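Local coordinates for bile salt hydrolase/transferase (Clostridium perfringens, PDB 2BJF), which hydrolyses the amide bond of glycine- and taurine-conjugated bile salts, releasing the bile acid and glycine or taurine, and also acts as an amine N-acyltransferase, at residues K46-K51 with F105-L110; M57-I60 with P65-A68; D180-N185 with S227-V232; G221-A226 with V259-G264. All coordinates share one frame; numbering follows the deposited sequence.

Contact 1 of 4, residues K46-K51 with F105-L110; sequences KELTTK and FLLWVL
Leu-48 and Leu-107 each place CG trans to the backbone N (chi1 179° in both cases, with opposite signs), which extends the two isobutyl groups toward each other between strand and helix, where they meet obliquely. The second torsion of Leu-48, 142°, departs from the staggered values, and this rotation gives its two methyls separate tasks. CD2 goes to the branch point of its counterpart, lying 3.9 Å from Leu-107 CG, with Leu-107 CD2 almost as near at 4.0 Å. CD1 meets the helix backbone instead, 4.0 Å from Trp-108 CA, and touches the foot of that side chain at CB. The leucines thus set methyls against a branched end, in pure van der Waals contact. The Trp-108 side chain also touches Ala-122 and Leu-123 of helix 116-123, and its ring meets that of Phe-113 edge-to-face. Leu-48 also leans on Tyr-64 and Asn-104. Just beyond it the chain is fastened by polar bonds: Thr-50 OG1 is hydrogen-bonded to Pro-34 O and Phe-37 N, and the backbone of Lys-51 bonds to that of Ala-111. The contact lies away from the annotated sites, the Leu-107 side chain being about 10 Å from the bound deoxycholate. It is an apolar strand-on-helix packing, in which one strand of the small antiparallel pair 38-40 and 47-49 lays a leucine on helix 105-112 of this Ntn-hydrolase domain.

Contact 2 of 4, residues M57-I60 with P65-A68; sequences MGTI and PTFA
Thr-59 and Thr-66 form an antiparallel hydrogen-bonded pair, Thr-59 N to Thr-66 O and Thr-66 N to Thr-59 O both at 2.9 Å, flanked by the non-hydrogen-bonded pairs Gly-58 with Phe-67 and Ile-60 with Pro-65, and the axes of the short segments approach to 4.7 Å with their directions at 151°. The side chains of Thr-59 and Thr-66 lie side by side on one face, their CG2 methyls 3.9 Å apart. With chi1 near 180° in both, OG1 is trans to the backbone N and the methyl takes the congested place between N and C; the hydroxyls bond away from each other, to Asn-27 O and Tyr-103 O respectively. This is the beta hairpin of strands 54-61 and 64-67, within a large antiparallel sheet of the Ntn-hydrolase fold, and strand 64-67 and the corner after it border the bile-acid pocket: Thr-66 and Ala-68 both touch the bound deoxycholate. The strands come close at Gly-58, whose CA sits 3.2 Å from Thr-66 O. On the other face Phe-67 packs on Ile-31 and Ile-33, while its CD1 approaches Met-57 O obliquely at 3.5 Å. That carbonyl also takes the last rung of the ladder, from Ala-68 N at 2.8 Å, a donor tilted 20° from the carbonyl plane where the chain turns its corner. Ala-68 CB, 3.7 Å from Met-57 O, packs on Phe-26 and Tyr-278.

Contact 3 of 4, residues D180-N185 with S227-V232; sequences DWHVAN and SRFIRV
His-182 and Phe-229 are the aromatic centre of a helix-helix contact, in which helix 179-186 packs against the long helix 225-243 of the Ntn-hydrolase subunit. The aromatic interaction is an offset stack: the ring centroids are 4.6 Å apart and the planes tilt by only 20°. The offset goes with a CH-pi contact: His-182 CB sits over the middle of the phenyl ring, 3.5 Å from the centroid of Phe-229 and 5° off its normal. The edge of the Trp-181 indole approaches the other face of the imidazole, its CE3 3.8 Å above the His-182 ring plane and offset toward the rim. Trp-181 in turn stacks on Trp-181 of the second subunit, which brings the tetramer interface close to this core. His-182 NE2 is hydrogen-bonded to the backbone O of Asn-175, a residue of the taurine pocket, and this helps to hold the ring's rotation. Van der Waals packing completes the contact: Asn-185, one turn after His-182, meets Ile-230, the neighbour of Phe-229, at roughly a right angle. With CG1 of Ile-230 beside its backbone N and chi2 at -58°, the chain end curls inward, leaving Ile-230 CD1 3.6 Å from Asn-185 ND2.

Contact 4 of 4, residues G221-A226 with V259-G264; sequences GDFTPA and VAMVRG
Phe-223 pushes its ring toward the loop 259-264, and Met-261 runs back the other way, so that each side chain ends against the other's stretch of backbone. The ring's CE1 comes within 3.2 Å of Ala-260 O, a close approach made obliquely, while Val-259 O stands farther off at the ring's edge, near its plane, 4.4 Å from Phe-223 CD1. Met-261 is straight beyond CG (chi2 176° and chi3 -172°), which carries its terminal methyl past the phenyl ring: Met-261 CG meets Phe-223 CD1 at 4.2 Å, and Met-261 CE ends 3.9 Å from Phe-223 O. That carbonyl is itself bonded by Arg-228 NE. The backbone on either side of Phe-223 is tied together: Asp-222 OD2 accepts from Thr-224 N at 3.0 Å, forming an Asx turn, and also from Thr-224 OG1 at 2.6 Å, so two bonds grip one carboxylate oxygen. Thr-224 is the N-cap of the helix that follows. The side chain of Met-261 lies about 5 Å from a bound taurine and about 7 Å from that of Cys-2, the residue assigned as nucleophile, so this loop borders the active-site region. The contact joins the loop leading into helix 225-243 to the segment after helix 249-257; Met-261 packs on Asp-21 of strand 14-22, Ala-260 on Thr-276 of strand 275-283, and Phe-223 reaches Asn-258 of the fourth subunit.

The four contacts fall into two touching pairs. Contact 2 lies within the chain loop between the segments of contact 1, and their centres are 12 Å apart; Leu-106 CD1 meets Ala-68 O at 3.3 Å, so helix 105-112 packs on the hairpin that borders the deoxycholate. Contacts 3 and 4 share helix 225-243, with centres 14 Å apart, and are joined by a probable hydrogen bond between Ser-227 OG and Asp-222 OD1 (2.7 Å). Arg-228 also bonds to Cys-2 O and Asn-175 OD1, tying this pair to Cys-2 and the taurine pocket. Contacts 2 and 4, with centres 24 Å apart, approach the active site from different parts of the chain: Ala-68 is about 8 Å and Met-261 about 7 Å from Cys-2, side chain to side chain.

Contact 1 of 4, residues K46-K51 with F105-L110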
# COMPACT_ATOMS: atom_id res chain seq x y z
N LYS A 46 38.22 30.82 10.48
CA LYS A 46 37.78 30.88 9.08
C LYS A 46 36.83 32.05 8.86
O LYS A 46 35.98 32.34 9.71
CB LYS A 46 37.13 29.57 8.65
CG LYS A 46 38.08 28.39 8.59
CD LYS A 46 37.35 27.11 8.22
CE LYS A 46 38.26 25.89 8.33
NZ LYS A 46 39.35 25.90 7.32
N GLU A 47 36.98 32.72 7.72
CA GLU A 47 36.22 33.94 7.44
C GLU A 47 35.43 33.86 6.13
O GLU A 47 35.85 33.19 5.18
CB GLU A 47 37.14 35.16 7.41
CG GLU A 47 37.76 35.51 8.76
CD GLU A 47 38.65 36.74 8.72
OE1 GLU A 47 38.73 37.40 7.66
OE2 GLU A 47 39.29 37.04 9.75
N LEU A 48 34.29 34.53 6.11
CA LEU A 48 33.48 34.68 4.90
C LEU A 48 32.93 36.10 4.83
O LEU A 48 32.29 36.58 5.77
CB LEU A 48 32.34 33.66 4.87
CG LEU A 48 31.37 33.68 3.68
CD1 LEU A 48 30.99 32.27 3.26
CD2 LEU A 48 30.13 34.52 3.97
N THR A 49 33.20 36.78 3.72
CA THR A 49 32.66 38.11 3.48
C THR A 49 31.63 38.03 2.36
O THR A 49 31.94 37.60 1.25
CB THR A 49 33.77 39.14 3.13
OG1 THR A 49 34.76 39.15 4.17
CG2 THR A 49 33.19 40.53 2.98
N THR A 50 30.40 38.44 2.67
CA THR A 50 29.29 38.34 1.72
C THR A 50 29.48 39.26 0.53
O THR A 50 29.88 40.42 0.68
CB THR A 50 27.93 38.65 2.39
OG1 THR A 50 27.95 39.97 2.94
CG2 THR A 50 27.61 37.65 3.49
N LYS A 51 29.22 38.74 -0.67
CA LYS A 51 29.14 39.56 -1.87
C LYS A 51 27.70 40.06 -2.01
O LYS A 51 27.47 41.24 -2.28
CB LYS A 51 29.57 38.77 -3.11
CG LYS A 51 29.54 39.56 -4.41
CD LYS A 51 29.89 38.68 -5.60
CE LYS A 51 29.77 39.46 -6.90
NZ LYS A 51 30.15 38.63 -8.08
N PHE A 105 28.09 25.63 4.26
CA PHE A 105 27.76 25.41 2.84
C PHE A 105 26.63 26.30 2.33
O PHE A 105 26.76 26.91 1.27
CB PHE A 105 27.44 23.93 2.55
CG PHE A 105 27.19 23.65 1.09
CD1 PHE A 105 28.25 23.41 0.23
CD2 PHE A 105 25.90 23.64 0.58
CE1 PHE A 105 28.03 23.16 -1.12
CE2 PHE A 105 25.66 23.39 -0.76
CZ PHE A 105 26.73 23.15 -1.62
N LEU A 106 25.53 26.37 3.08
CA LEU A 106 24.37 27.14 2.66
C LEU A 106 24.73 28.62 2.49
O LEU A 106 24.42 29.23 1.46
CB LEU A 106 23.21 26.96 3.64
CG LEU A 106 21.80 27.10 3.07
CD1 LEU A 106 20.80 26.34 3.91
CD2 LEU A 106 21.38 28.56 2.93
N LEU A 107 25.39 29.19 3.49
CA LEU A 107 25.84 30.58 3.43
C LEU A 107 26.86 30.81 2.30
O LEU A 107 26.83 31.84 1.64
CB LEU A 107 26.41 31.03 4.78
CG LEU A 107 26.93 32.47 4.91
CD1 LEU A 107 25.84 33.50 4.58
CD2 LEU A 107 27.49 32.71 6.30
N TRP A 108 27.74 29.83 2.09
CA TRP A 108 28.74 29.90 1.01
C TRP A 108 28.08 30.03 -0.36
O TRP A 108 28.54 30.80 -1.21
CB TRP A 108 29.68 28.69 1.06
CG TRP A 108 30.64 28.60 -0.09
CD1 TRP A 108 31.85 29.23 -0.20
CD2 TRP A 108 30.49 27.84 -1.29
NE1 TRP A 108 32.45 28.91 -1.39
CE2 TRP A 108 31.64 28.05 -2.08
CE3 TRP A 108 29.48 26.99 -1.78
CZ2 TRP A 108 31.81 27.45 -3.33
CZ3 TRP A 108 29.65 26.39 -3.03
CH2 TRP A 108 30.82 26.63 -3.79
N VAL A 109 26.99 29.29 -0.57
CA VAL A 109 26.23 29.35 -1.81
C VAL A 109 25.58 30.73 -2.00
O VAL A 109 25.75 31.37 -3.04
CB VAL A 109 25.14 28.24 -1.88
CG1 VAL A 109 24.21 28.45 -3.07
CG2 VAL A 109 25.79 26.87 -1.96
N LEU A 110 24.87 31.19 -0.97
CA LEU A 110 24.07 32.41 -1.07
C LEU A 110 24.91 33.68 -1.09
O LEU A 110 24.57 34.64 -1.77
CB LEU A 110 23.05 32.48 0.06
CG LEU A 110 21.99 31.38 0.11
CD1 LEU A 110 21.04 31.65 1.26
CD2 LEU A 110 21.23 31.27 -1.21

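Contact 2 of 4, residues M57-I60 with P65-A68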
# COMPACT_ATOMS: atom_id res chain seq x y z
N MET A 57 16.16 31.51 7.38
CA MET A 57 16.08 30.94 8.72
C MET A 57 17.41 30.33 9.11
O MET A 57 18.02 29.58 8.34
CB MET A 57 14.98 29.88 8.79
CG MET A 57 14.59 29.48 10.21
SD MET A 57 13.56 30.71 11.04
CE MET A 57 11.98 30.40 10.26
N GLY A 58 17.86 30.64 10.32
CA GLY A 58 19.09 30.06 10.84
C GLY A 58 19.27 30.36 12.30
O GLY A 58 18.32 30.73 12.99
N THR A 59 20.50 30.19 12.78
CA THR A 59 20.84 30.52 14.15
C THR A 59 22.26 31.08 14.23
O THR A 59 23.09 30.84 13.35
CB THR A 59 20.66 29.31 15.11
OG1 THR A 59 20.82 29.74 16.47
CG2 THR A 59 21.66 28.19 14.80
N ILE A 60 22.52 31.86 15.28
CA ILE A 60 23.85 32.39 15.53
C ILE A 60 24.50 31.57 16.64
O ILE A 60 24.16 31.71 17.82
CB ILE A 60 23.82 33.90 15.86
CG1 ILE A 60 23.12 34.68 14.73
CG2 ILE A 60 25.23 34.44 16.08
CD1 ILE A 60 22.64 36.07 15.12
N PRO A 65 26.83 32.94 12.18
CA PRO A 65 25.54 32.61 11.56
C PRO A 65 25.60 31.35 10.70
O PRO A 65 26.51 31.20 9.87
CB PRO A 65 25.23 33.84 10.70
CG PRO A 65 26.57 34.40 10.35
CD PRO A 65 27.51 34.05 11.47
N THR A 66 24.64 30.46 10.90
CA THR A 66 24.51 29.24 10.09
C THR A 66 23.04 29.03 9.74
O THR A 66 22.15 29.25 10.57
CB THR A 66 25.14 28.00 10.79
OG1 THR A 66 25.06 26.86 9.93
CG2 THR A 66 24.47 27.69 12.13
N PHE A 67 22.78 28.60 8.50
CA PHE A 67 21.42 28.63 7.94
C PHE A 67 20.78 27.27 7.71
O PHE A 67 21.46 26.28 7.41
CB PHE A 67 21.41 29.42 6.63
CG PHE A 67 21.55 30.90 6.82
CD1 PHE A 67 20.43 31.72 6.87
CD2 PHE A 67 22.81 31.49 6.95
CE1 PHE A 67 20.55 33.09 7.04
CE2 PHE A 67 22.94 32.86 7.13
CZ PHE A 67 21.81 33.67 7.18
N ALA A 68 19.45 27.24 7.83
CA ALA A 68 18.65 26.07 7.50
C ALA A 68 18.10 26.18 6.08
O ALA A 68 18.03 25.19 5.34
CB ALA A 68 17.51 25.92 8.49

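Contact 3 of 4, residues D180-N185 with S227-V232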
# COMPACT_ATOMS: atom_id res chain seq x y z
N ASP A 180 19.00 10.09 -6.90
CA ASP A 180 18.79 9.17 -8.01
C ASP A 180 17.90 7.98 -7.62
O ASP A 180 17.17 7.46 -8.47
CB ASP A 180 20.12 8.70 -8.60
CG ASP A 180 21.02 8.03 -7.58
OD1 ASP A 180 21.35 8.68 -6.56
OD2 ASP A 180 21.41 6.86 -7.79
N TRP A 181 17.96 7.58 -6.36
CA TRP A 181 17.10 6.51 -5.85
C TRP A 181 15.63 6.93 -5.89
O TRP A 181 14.78 6.16 -6.34
CB TRP A 181 17.50 6.08 -4.43
CG TRP A 181 16.75 4.87 -3.94
CD1 TRP A 181 17.18 3.57 -3.96
CD2 TRP A 181 15.43 4.85 -3.38
NE1 TRP A 181 16.21 2.74 -3.45
CE2 TRP A 181 15.12 3.50 -3.09
CE3 TRP A 181 14.47 5.83 -3.09
CZ2 TRP A 181 13.90 3.11 -2.52
CZ3 TRP A 181 13.26 5.45 -2.53
CH2 TRP A 181 12.99 4.10 -2.25
N HIS A 182 15.35 8.14 -5.41
CA HIS A 182 13.98 8.66 -5.39
C HIS A 182 13.42 8.83 -6.80
O HIS A 182 12.26 8.50 -7.05
CB HIS A 182 13.91 9.98 -4.62
CG HIS A 182 14.15 9.84 -3.15
ND1 HIS A 182 13.18 9.38 -2.28
CD2 HIS A 182 15.24 10.11 -2.39
CE1 HIS A 182 13.67 9.37 -1.05
NE2 HIS A 182 14.91 9.81 -1.09
N VAL A 183 14.25 9.34 -7.70
CA VAL A 183 13.85 9.54 -9.10
C VAL A 183 13.46 8.20 -9.75
O VAL A 183 12.46 8.12 -10.47
CB VAL A 183 14.95 10.26 -9.92
CG1 VAL A 183 14.58 10.33 -11.40
CG2 VAL A 183 15.18 11.66 -9.38
N ALA A 184 14.23 7.15 -9.47
CA ALA A 184 13.92 5.81 -9.95
C ALA A 184 12.65 5.25 -9.28
O ALA A 184 11.88 4.53 -9.92
CB ALA A 184 15.10 4.87 -9.74
N ASN A 185 12.45 5.60 -8.01
CA ASN A 185 11.26 5.16 -7.27
C ASN A 185 9.96 5.74 -7.83
O ASN A 185 8.91 5.10 -7.74
CB ASN A 185 11.40 5.50 -5.78
CG ASN A 185 10.41 4.73 -4.90
OD1 ASN A 185 10.13 3.55 -5.14
ND2 ASN A 185 9.89 5.40 -3.88
N SER A 227 8.22 8.03 1.02
CA SER A 227 6.78 8.21 0.84
C SER A 227 6.41 9.68 0.65
O SER A 227 5.56 10.00 -0.19
CB SER A 227 6.02 7.60 2.01
OG SER A 227 6.19 6.20 2.04
N ARG A 228 7.05 10.55 1.42
CA ARG A 228 6.81 11.99 1.29
C ARG A 228 7.27 12.52 -0.07
O ARG A 228 6.60 13.37 -0.66
CB ARG A 228 7.47 12.76 2.44
CG ARG A 228 6.78 12.53 3.78
CD ARG A 228 7.33 13.42 4.88
NE ARG A 228 8.62 12.96 5.40
CZ ARG A 228 9.80 13.45 5.03
NH1 ARG A 228 9.88 14.41 4.12
NH2 ARG A 228 10.91 12.97 5.58
N PHE A 229 8.40 12.01 -0.56
CA PHE A 229 8.91 12.38 -1.89
C PHE A 229 7.88 12.07 -2.97
O PHE A 229 7.59 12.92 -3.81
CB PHE A 229 10.24 11.66 -2.18
CG PHE A 229 10.98 12.18 -3.38
CD1 PHE A 229 12.09 13.01 -3.22
CD2 PHE A 229 10.59 11.83 -4.67
CE1 PHE A 229 12.79 13.50 -4.33
CE2 PHE A 229 11.28 12.31 -5.79
CZ PHE A 229 12.38 13.14 -5.62
N ILE A 230 7.33 10.86 -2.94
CA ILE A 230 6.31 10.45 -3.91
C ILE A 230 5.10 11.38 -3.86
O ILE A 230 4.66 11.87 -4.90
CB ILE A 230 5.88 8.96 -3.71
CG1 ILE A 230 7.08 8.01 -3.84
CG2 ILE A 230 4.74 8.59 -4.66
CD1 ILE A 230 7.83 8.08 -5.18
N ARG A 231 4.59 11.63 -2.66
CA ARG A 231 3.40 12.46 -2.50
C ARG A 231 3.60 13.89 -3.03
O ARG A 231 2.80 14.36 -3.83
CB ARG A 231 2.90 12.48 -1.05
CG ARG A 231 2.33 11.15 -0.58
CD ARG A 231 1.18 11.32 0.40
NE ARG A 231 1.55 12.06 1.62
CZ ARG A 231 2.20 11.53 2.65
NH1 ARG A 231 2.59 10.26 2.65
NH2 ARG A 231 2.47 12.29 3.71
N VAL A 232 4.67 14.55 -2.60
CA VAL A 232 4.93 15.93 -3.02
C VAL A 232 5.19 16.03 -4.53
O VAL A 232 4.75 16.98 -5.18
CB VAL A 232 6.03 16.62 -2.16
CG1 VAL A 232 7.41 16.00 -2.37
CG2 VAL A 232 6.07 18.12 -2.41

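Contact 4 of 4, residues G221-A226 with V259-G264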
# COMPACT_ATOMS: atom_id res chain seq x y z
N GLY A 221 1.05 6.66 2.35
CA GLY A 221 0.55 7.67 3.30
C GLY A 221 1.34 7.93 4.56
O GLY A 221 0.94 8.76 5.37
N ASP A 222 2.45 7.22 4.73
CA ASP A 222 3.29 7.38 5.91
C ASP A 222 4.20 8.60 5.79
O ASP A 222 4.14 9.34 4.81
CB ASP A 222 4.12 6.12 6.13
CG ASP A 222 5.04 5.83 4.98
OD1 ASP A 222 4.58 5.28 3.96
OD2 ASP A 222 6.23 6.18 5.08
N PHE A 223 5.06 8.79 6.79
CA PHE A 223 5.88 9.99 6.87
C PHE A 223 7.37 9.75 6.62
O PHE A 223 8.20 10.62 6.90
CB PHE A 223 5.66 10.69 8.22
CG PHE A 223 4.24 11.11 8.46
CD1 PHE A 223 3.77 12.32 7.98
CD2 PHE A 223 3.37 10.28 9.17
CE1 PHE A 223 2.44 12.71 8.19
CE2 PHE A 223 2.04 10.66 9.39
CZ PHE A 223 1.58 11.88 8.90
N THR A 224 7.72 8.58 6.07
CA THR A 224 9.11 8.33 5.68
C THR A 224 9.51 9.25 4.53
O THR A 224 8.65 9.71 3.78
CB THR A 224 9.38 6.86 5.26
OG1 THR A 224 8.57 6.53 4.12
CG2 THR A 224 9.11 5.90 6.40
N PRO A 225 10.82 9.55 4.40
CA PRO A 225 11.30 10.40 3.31
C PRO A 225 10.87 9.92 1.92
O PRO A 225 10.47 10.75 1.09
CB PRO A 225 12.82 10.35 3.47
CG PRO A 225 13.04 10.06 4.91
CD PRO A 225 11.92 9.13 5.29
N ALA A 226 10.95 8.62 1.66
CA ALA A 226 10.57 8.07 0.35
C ALA A 226 9.08 8.29 0.04
O ALA A 226 8.73 8.70 -1.07
CB ALA A 226 10.94 6.60 0.25
N VAL A 259 2.47 16.60 3.51
CA VAL A 259 3.61 15.81 3.98
C VAL A 259 4.16 16.30 5.33
O VAL A 259 5.23 15.88 5.76
CB VAL A 259 4.74 15.74 2.91
CG1 VAL A 259 4.31 14.88 1.72
CG2 VAL A 259 5.17 17.14 2.45
N ALA A 260 3.40 17.17 5.99
CA ALA A 260 3.77 17.69 7.30
C ALA A 260 3.57 16.65 8.40
O ALA A 260 2.58 15.91 8.39
CB ALA A 260 2.99 18.96 7.61
N MET A 261 4.52 16.59 9.33
CA MET A 261 4.42 15.68 10.47
C MET A 261 3.54 16.26 11.57
O MET A 261 3.56 17.47 11.81
CB MET A 261 5.81 15.35 11.03
CG MET A 261 6.67 14.53 10.08
SD MET A 261 8.32 14.27 10.73
CE MET A 261 9.11 13.53 9.30
N VAL A 262 2.77 15.39 12.21
CA VAL A 262 1.77 15.77 13.21
C VAL A 262 2.16 15.20 14.58
O VAL A 262 2.56 14.03 14.67
CB VAL A 262 0.36 15.25 12.81
CG1 VAL A 262 -0.70 15.71 13.80
CG2 VAL A 262 -0.00 15.69 11.40
N ARG A 263 2.05 16.02 15.62
CA ARG A 263 2.45 15.62 16.98
C ARG A 263 1.88 14.28 17.42
O ARG A 263 0.67 14.05 17.33
CB ARG A 263 2.08 16.71 18.00
CG ARG A 263 2.83 16.59 19.32
CD ARG A 263 2.35 17.61 20.35
NE ARG A 263 2.58 18.99 19.93
CZ ARG A 263 3.71 19.67 20.12
NH1 ARG A 263 4.75 19.11 20.73
NH2 ARG A 263 3.79 20.92 19.69
N GLY A 264 2.76 13.39 17.88
CA GLY A 264 2.35 12.11 18.45
C GLY A 264 2.55 10.88 17.59
O GLY A 264 2.76 9.78 18.12